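PDB 6C2C: dihydrocoumarin hydrolase, AncDHCH1 from Pseudomonas sp., which probably hydrolyses the lactone dihydrocoumarin, as a two-zinc enzyme of the metallo-beta-lactamase superfamily related to methyl-parathion hydrolase. Local coordinates for residues 218-223 / 265-270; 25-30 / 212-217. All coordinates share one frame; numbering follows the deposited sequence. Where two conformers were deposited one is given.

Contact 1 (218-223 / 265-270)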
ATOM      1  N   GLY A 218     -16.916  15.334   6.663  1.00 18.30           N
ATOM      2  CA  GLY A 218     -15.771  16.182   6.976  1.00 23.00           C
ATOM      3  C   GLY A 218     -14.533  15.473   7.477  1.00 21.76           C
ATOM      4  O   GLY A 218     -13.580  16.150   7.902  1.00 21.30           O
ATOM      5  N   GLN A 219     -14.541  14.151   7.528  1.00 17.73           N
ATOM      6  CA  GLN A 219     -13.415  13.345   7.985  1.00 15.23           C
ATOM      7  C   GLN A 219     -12.730  12.798   6.734  1.00 14.01           C
ATOM      8  O   GLN A 219     -13.354  12.036   5.974  1.00 15.92           O
ATOM      9  CB  GLN A 219     -13.874  12.185   8.852  1.00 15.15           C
ATOM     10  CG  GLN A 219     -14.785  12.569  10.036  1.00 20.78           C
ATOM     11  CD  GLN A 219     -14.263  13.762  10.818  1.00 24.98           C
ATOM     12  OE1 GLN A 219     -14.931  14.814  10.927  1.00 33.74           O
ATOM     13  NE2 GLN A 219     -13.084  13.621  11.356  1.00 26.52           N
ATOM     14  N   LYS A 220     -11.484  13.157   6.546  1.00 13.98           N
ATOM     15  CA  LYS A 220     -10.728  12.811   5.335  1.00 12.92           C
ATOM     16  C   LYS A 220      -9.548  11.888   5.652  1.00 12.70           C
ATOM     17  O   LYS A 220      -8.812  12.089   6.634  1.00 13.04           O
ATOM     18  CB  LYS A 220     -10.246  14.094   4.639  1.00 15.75           C
ATOM     19  CG  LYS A 220      -9.444  13.846   3.388  1.00 15.90           C
ATOM     20  CD  LYS A 220      -9.448  15.035   2.406  1.00 27.52           C
ATOM     21  CE  LYS A 220      -8.333  15.995   2.648  1.00 25.12           C
ATOM     22  NZ  LYS A 220      -8.374  17.129   1.579  1.00 24.34           N
ATOM     23  N   LEU A 221      -9.361  10.871   4.790  1.00 12.65           N
ATOM     24  CA  LEU A 221      -8.247   9.928   4.854  1.00 11.26           C
ATOM     25  C   LEU A 221      -7.689   9.863   3.435  1.00 12.68           C
ATOM     26  O   LEU A 221      -8.425   9.514   2.493  1.00 13.47           O
ATOM     27  CB  LEU A 221      -8.733   8.549   5.336  1.00 10.89           C
ATOM     28  CG  LEU A 221      -7.743   7.382   5.149  1.00 10.82           C
ATOM     29  CD1 LEU A 221      -6.541   7.575   6.115  1.00 12.28           C
ATOM     30  CD2 LEU A 221      -8.454   6.089   5.440  1.00 12.25           C
ATOM     31  N   VAL A 222      -6.392  10.146   3.300  1.00 10.77           N
ATOM     32  CA  VAL A 222      -5.737  10.210   2.009  1.00 11.38           C
ATOM     33  C   VAL A 222      -4.804   9.016   1.931  1.00 12.21           C
ATOM     34  O   VAL A 222      -3.866   8.888   2.736  1.00 13.16           O
ATOM     35  CB  VAL A 222      -5.008  11.546   1.839  1.00 14.36           C
ATOM     36  CG1 VAL A 222      -4.285  11.559   0.537  1.00 15.21           C
ATOM     37  CG2 VAL A 222      -6.024  12.656   1.767  1.00 14.21           C
ATOM     38  N   LEU A 223      -5.081   8.117   0.991  1.00 10.94           N
ATOM     39  CA  LEU A 223      -4.333   6.864   0.875  1.00 11.39           C
ATOM     40  C   LEU A 223      -3.249   7.086  -0.161  1.00 11.63           C
ATOM     41  O   LEU A 223      -3.554   7.269  -1.351  1.00 11.52           O
ATOM     42  CB  LEU A 223      -5.291   5.741   0.465  1.00  9.46           C
ATOM     43  CG  LEU A 223      -6.354   5.453   1.524  1.00 10.78           C
ATOM     44  CD1 LEU A 223      -7.351   4.446   0.975  1.00 12.17           C
ATOM     45  CD2 LEU A 223      -5.702   5.025   2.848  1.00 10.45           C
ATOM     46  N   GLY A 265      -3.537  20.538   6.192  1.00 18.15           N
ATOM     47  CA  GLY A 265      -4.935  20.149   6.323  1.00 18.11           C
ATOM     48  C   GLY A 265      -5.274  19.437   7.611  1.00 13.44           C
ATOM     49  O   GLY A 265      -6.457  19.416   8.005  1.00 17.71           O
ATOM     50  N   GLY A 266      -4.287  18.857   8.273  1.00 13.68           N
ATOM     51  CA  GLY A 266      -4.575  18.158   9.526  1.00 15.57           C
ATOM     52  C   GLY A 266      -5.392  16.898   9.401  1.00 13.75           C
ATOM     53  O   GLY A 266      -6.053  16.513  10.381  1.00 15.01           O
ATOM     54  N   TYR A 267      -5.429  16.289   8.225  1.00 15.19           N
ATOM     55  CA  TYR A 267      -6.218  15.069   8.000  1.00 13.58           C
ATOM     56  C   TYR A 267      -5.348  13.811   8.055  1.00 12.63           C
ATOM     57  O   TYR A 267      -4.125  13.863   8.167  1.00 13.09           O
ATOM     58  CB  TYR A 267      -6.936  15.166   6.659  1.00 14.24           C
ATOM     59  CG  TYR A 267      -6.022  15.502   5.481  1.00 12.30           C
ATOM     60  CD1 TYR A 267      -5.226  14.498   4.924  1.00 14.28           C
ATOM     61  CD2 TYR A 267      -5.993  16.791   4.921  1.00 15.57           C
ATOM     62  CE1 TYR A 267      -4.394  14.773   3.859  1.00 15.21           C
ATOM     63  CE2 TYR A 267      -5.155  17.072   3.826  1.00 15.37           C
ATOM     64  CZ  TYR A 267      -4.384  16.059   3.312  1.00 16.65           C
ATOM     65  OH  TYR A 267      -3.577  16.327   2.213  1.00 16.74           O
ATOM     66  N   LEU A 268      -6.016  12.641   8.027  1.00 12.36           N
ATOM     67  CA  LEU A 268      -5.307  11.357   8.132  1.00 11.92           C
ATOM     68  C   LEU A 268      -4.732  10.954   6.801  1.00 13.63           C
ATOM     69  O   LEU A 268      -5.316  11.243   5.754  1.00 13.10           O
ATOM     70  CB  LEU A 268      -6.278  10.279   8.607  1.00 11.53           C
ATOM     71  CG  LEU A 268      -6.658  10.426  10.085  1.00 12.41           C
ATOM     72  CD1 LEU A 268      -7.880   9.514  10.261  1.00 19.10           C
ATOM     73  CD2 LEU A 268      -5.524   9.988  10.990  1.00 14.10           C
ATOM     74  N   ILE A 269      -3.602  10.265   6.855  1.00 12.09           N
ATOM     75  CA  ILE A 269      -3.025   9.588   5.699  1.00 13.65           C
ATOM     76  C   ILE A 269      -2.928   8.093   6.031  1.00 11.62           C
ATOM     77  O   ILE A 269      -2.896   7.666   7.200  1.00 12.24           O
ATOM     78  CB  ILE A 269      -1.650  10.145   5.251  1.00 14.73           C
ATOM     79  CG1 ILE A 269      -0.582   9.963   6.315  1.00 13.22           C
ATOM     80  CG2 ILE A 269      -1.776  11.638   4.962  1.00 14.49           C
ATOM     81  CD1 ILE A 269       0.232   8.788   6.130  1.00 20.08           C
ATOM     82  N   GLY A 270      -2.963   7.287   4.967  1.00 10.15           N
ATOM     83  CA  GLY A 270      -2.644   5.876   5.059  1.00 10.85           C
ATOM     84  C   GLY A 270      -1.672   5.554   3.948  1.00 12.86           C
ATOM     85  O   GLY A 270      -1.855   5.985   2.799  1.00 16.81           O
TER
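The ring of Tyr267 carries the tail of Lys220 over one face: CE of Lys220 stands 3.6 Å from the ring centroid and 21° off the normal, a CH-pi contact displaced toward the CD2-CE2 rim. NZ of Lys220 lies farther out over the CD2-CE2 side, 4.5 Å from the Tyr267 centroid, in an off-centre cation-pi contact. The lysine chain, extended through chi2, bends at chi3 (90°), which brings CE down onto the ring. On the CD1-CE1 side, CG2 of Val222 approaches obliquely, 3.4 Å from CE1 of Tyr267. A chi1 of 53° places the Tyr267 ring alongside strand 219-223, where it meets both Lys220 and Val222.

Beyond the ring the backbones pair as parallel strands. Leu268 takes part twice: its N donates to Lys220 O and its O accepts from Val222 N at 2.9 Å; Gly270 N then reaches Val222 O. On the other face of the sheet, CD1 of Leu221 touches CB of Leu268 (3.7 Å), while CD2 of Leu223 lies 3.9 Å from CA of Gly270, where a beta carbon would clash with that methyl.

Strand 219-223 also pairs antiparallel with strand 210-216, and strand 268-270 with strand 279-285. Helix 248-265 underlies Tyr267 and Ile269 through Ala262, whereas Leu24 and Met22 of strand 19-24 meet Leu221 and Leu268 respectively on the opposite face.

Contact 2 (25-30 / 212-217)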
ATOM      1  N   GLY A  25     -16.075   9.177   9.663  1.00 15.10           N
ATOM      2  CA  GLY A  25     -17.439   9.635   9.424  1.00 13.54           C
ATOM      3  C   GLY A  25     -18.373   8.442   9.379  1.00 14.47           C
ATOM      4  O   GLY A  25     -18.358   7.564  10.265  1.00 16.72           O
ATOM      5  N   ASP A  26     -19.162   8.390   8.326  1.00 13.13           N
ATOM      6  CA  ASP A  26     -20.093   7.286   8.110  1.00 14.94           C
ATOM      7  C   ASP A  26     -19.401   6.049   7.520  1.00 14.50           C
ATOM      8  O   ASP A  26     -20.046   4.986   7.376  1.00 14.34           O
ATOM      9  CB  ASP A  26     -21.200   7.723   7.149  1.00 17.35           C
ATOM     10  CG  ASP A  26     -22.099   8.806   7.730  1.00 24.56           C
ATOM     11  OD1 ASP A  26     -22.225   8.904   8.965  1.00 22.60           O
ATOM     12  OD2 ASP A  26     -22.628   9.574   6.919  1.00 27.45           O
ATOM     13  N   PHE A  27     -18.140   6.176   7.091  1.00 13.06           N
ATOM     14  CA  PHE A  27     -17.477   5.066   6.419  1.00 11.98           C
ATOM     15  C   PHE A  27     -16.724   4.222   7.437  1.00 10.94           C
ATOM     16  O   PHE A  27     -16.214   4.726   8.437  1.00 12.73           O
ATOM     17  CB  PHE A  27     -16.465   5.546   5.340  1.00 11.02           C
ATOM     18  CG  PHE A  27     -17.052   6.371   4.205  1.00 11.71           C
ATOM     19  CD1 PHE A  27     -18.419   6.464   3.990  1.00 13.13           C
ATOM     20  CD2 PHE A  27     -16.201   6.967   3.320  1.00 12.16           C
ATOM     21  CE1 PHE A  27     -18.913   7.186   2.942  1.00 13.37           C
ATOM     22  CE2 PHE A  27     -16.673   7.717   2.226  1.00 11.82           C
ATOM     23  CZ  PHE A  27     -18.021   7.828   2.045  1.00 14.47           C
ATOM     24  N   GLU A  28     -16.687   2.922   7.187  1.00 10.53           N
ATOM     25  CA  GLU A  28     -15.844   1.996   7.929  1.00  9.94           C
ATOM     26  C   GLU A  28     -14.573   1.699   7.120  1.00 11.01           C
ATOM     27  O   GLU A  28     -14.661   1.213   5.993  1.00 10.46           O
ATOM     28  CB  GLU A  28     -16.574   0.691   8.154  1.00  9.58           C
ATOM     29  CG  GLU A  28     -15.722  -0.356   8.896  1.00  9.80           C
ATOM     30  CD  GLU A  28     -16.255  -1.744   8.531  1.00 14.29           C
ATOM     31  OE1 GLU A  28     -16.232  -2.122   7.356  1.00 14.17           O
ATOM     32  OE2 GLU A  28     -16.758  -2.446   9.408  1.00 13.78           O
ATOM     33  N   VAL A  29     -13.416   2.033   7.682  1.00  9.73           N
ATOM     34  CA  VAL A  29     -12.109   1.729   7.073  1.00 10.90           C
ATOM     35  C   VAL A  29     -11.554   0.497   7.780  1.00 11.45           C
ATOM     36  O   VAL A  29     -11.628   0.390   9.023  1.00 11.87           O
ATOM     37  CB  VAL A  29     -11.148   2.919   7.207  1.00  9.75           C
ATOM     38  CG1 VAL A  29      -9.775   2.505   6.631  1.00 10.76           C
ATOM     39  CG2 VAL A  29     -11.707   4.104   6.492  1.00 10.94           C
ATOM     40  N   THR A  30     -11.053  -0.465   7.005  1.00  8.68           N
ATOM     41  CA  THR A  30     -10.307  -1.601   7.569  1.00  9.35           C
ATOM     42  C   THR A  30      -8.935  -1.612   6.897  1.00  9.47           C
ATOM     43  O   THR A  30      -8.829  -1.943   5.711  1.00  9.80           O
ATOM     44  CB  THR A  30     -11.027  -2.948   7.384  1.00 10.53           C
ATOM     45  OG1 THR A  30     -12.407  -2.870   7.782  1.00 10.82           O
ATOM     46  CG2 THR A  30     -10.295  -4.060   8.178  1.00 10.93           C
ATOM     47  N   TYR A 212      -5.599   8.035  -3.307  1.00  8.52           N
ATOM     48  CA  TYR A 212      -7.065   7.963  -3.229  1.00  9.64           C
ATOM     49  C   TYR A 212      -7.518   8.734  -2.005  1.00 10.58           C
ATOM     50  O   TYR A 212      -7.072   8.460  -0.865  1.00 11.99           O
ATOM     51  CB  TYR A 212      -7.620   6.523  -3.214  1.00 10.63           C
ATOM     52  CG  TYR A 212      -7.275   5.841  -4.519  1.00  9.06           C
ATOM     53  CD1 TYR A 212      -8.020   6.136  -5.680  1.00  8.78           C
ATOM     54  CD2 TYR A 212      -6.200   4.977  -4.605  1.00  8.43           C
ATOM     55  CE1 TYR A 212      -7.721   5.586  -6.893  1.00  7.90           C
ATOM     56  CE2 TYR A 212      -5.872   4.384  -5.867  1.00  9.19           C
ATOM     57  CZ  TYR A 212      -6.616   4.753  -6.998  1.00  9.20           C
ATOM     58  OH  TYR A 212      -6.358   4.184  -8.262  1.00  9.54           O
ATOM     59  N   VAL A 213      -8.443   9.658  -2.235  1.00  8.52           N
ATOM     60  CA  VAL A 213      -8.888  10.588  -1.186  1.00 10.88           C
ATOM     61  C   VAL A 213     -10.271  10.146  -0.737  1.00 10.90           C
ATOM     62  O   VAL A 213     -11.207  10.098  -1.551  1.00 10.50           O
ATOM     63  CB  VAL A 213      -8.926  12.019  -1.701  1.00 12.73           C
ATOM     64  CG1 VAL A 213      -9.480  12.949  -0.614  1.00 13.67           C
ATOM     65  CG2 VAL A 213      -7.538  12.398  -2.266  1.00 14.61           C
ATOM     66  N   VAL A 214     -10.400   9.745   0.536  1.00  9.99           N
ATOM     67  CA  VAL A 214     -11.641   9.205   1.083  1.00  9.89           C
ATOM     68  C   VAL A 214     -12.220  10.224   2.040  1.00 10.18           C
ATOM     69  O   VAL A 214     -11.502  10.693   2.915  1.00 13.38           O
ATOM     70  CB  VAL A 214     -11.366   7.905   1.848  1.00 11.19           C
ATOM     71  CG1 VAL A 214     -12.669   7.312   2.378  1.00 10.58           C
ATOM     72  CG2 VAL A 214     -10.600   6.929   0.906  1.00 10.82           C
ATOM     73  N   GLU A 215     -13.476  10.626   1.860  1.00 10.35           N
ATOM     74  CA  GLU A 215     -14.019  11.657   2.748  0.55 12.67           C
ATOM     75  C   GLU A 215     -15.464  11.360   3.092  1.00 13.21           C
ATOM     76  O   GLU A 215     -16.272  11.020   2.221  1.00 15.12           O
ATOM     77  CB  GLU A 215     -13.925  13.064   2.132  0.55 13.85           C
ATOM     78  CG  GLU A 215     -14.342  14.106   3.117  0.55 15.12           C
ATOM     79  CD  GLU A 215     -13.818  15.491   2.782  0.55 17.66           C
ATOM     80  OE1 GLU A 215     -13.157  15.672   1.744  0.55 22.34           O
ATOM     81  OE2 GLU A 215     -14.053  16.406   3.584  0.55 22.75           O
ATOM     82  N   SER A 216     -15.770  11.474   4.385  1.00 12.39           N
ATOM     83  CA  SER A 216     -17.144  11.348   4.835  1.00 13.98           C
ATOM     84  C   SER A 216     -17.387  12.289   6.002  1.00 14.07           C
ATOM     85  O   SER A 216     -16.648  12.249   6.972  1.00 14.40           O
ATOM     86  CB  SER A 216     -17.456   9.921   5.275  1.00 15.13           C
ATOM     87  OG  SER A 216     -18.816   9.873   5.801  1.00 15.50           O
ATOM     88  N   LYS A 217     -18.458  13.108   5.926  1.00 16.32           N
ATOM     89  CA  LYS A 217     -18.865  13.960   7.059  1.00 17.11           C
ATOM     90  C   LYS A 217     -17.672  14.763   7.594  1.00 17.19           C
ATOM     91  O   LYS A 217     -17.442  14.865   8.813  1.00 21.15           O
ATOM     92  CB  LYS A 217     -19.538  13.122   8.153  1.00 18.45           C
ATOM     93  CG  LYS A 217     -20.758  12.403   7.638  1.00 21.08           C
ATOM     94  CD  LYS A 217     -21.763  13.382   7.051  1.00 25.60           C
ATOM     95  CE  LYS A 217     -23.048  12.701   6.478  1.00 29.04           C
ATOM     96  NZ  LYS A 217     -23.870  11.973   7.492  1.00 30.76           N
TER
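Ser216 meets both Asp26 and Phe27, dividing its side chain between a polar and an aromatic contact. Its CB lies almost exactly over the centre of the Phe27 ring, 3.6 Å from the centroid and 4° off the normal, a CH-pi contact. Its OG, anti to the backbone N (chi1 176°), accepts a hydrogen bond from Asp26 N at 2.9 Å, with an N-H...O angle of 153°. The same ring receives CG1 of Val214 at its edge, in plane, 3.7 Å from Phe27 CD2, and Glu215 O comes within 3.3 Å of Phe27 CE2.

At the exposed end, Lys217 NZ forms a salt bridge with Asp26 OD2 at 2.8 Å, using the syn lone pair of that oxygen. Bends at chi2 and chi4 curl the lysine chain so that NZ turns back to the carboxylate, with CE of Lys217 3.2 Å from Asp26 OD2. Gly25 CA passes 3.7 Å from Ser216 O; a beta carbon there would collide with this oxygen.

Farther out, Val74 of strand 65-75 touches both Phe27 and Val214, and Leu24 packs on Val214. The strand axes stay 8.7 Å apart at closest approach, and no backbone-to-backbone hydrogen bond joins them. This is face-to-face packing of two beta-sheets, consistent with the alpha-beta/beta-alpha sandwich of the metallo-beta-lactamase fold, here where strand 27-39 begins and strand 210-216 ends.

From the N terminus, the chain first passes through 25-30, where strand 27-39 begins in the six-stranded sheet. It returns at 212-217, so contact 2 closes a loop of 181 intervening residues and joins that sheet to the seven-stranded one. Contact 1 opens immediately afterwards at 218-223 and closes at 265-270, spanning 41 residues that include nearly all of helix 248-265. The loops therefore run in series, neither nested nor crossed. Their centres lie 9 Å apart, and the adjacent strands 210-216 and 219-223 couple them: Leu223 N is 2.7 Å from Tyr212 O, a probable hydrogen bond. Contact 2 thus links the sheets, while contact 1 works within one.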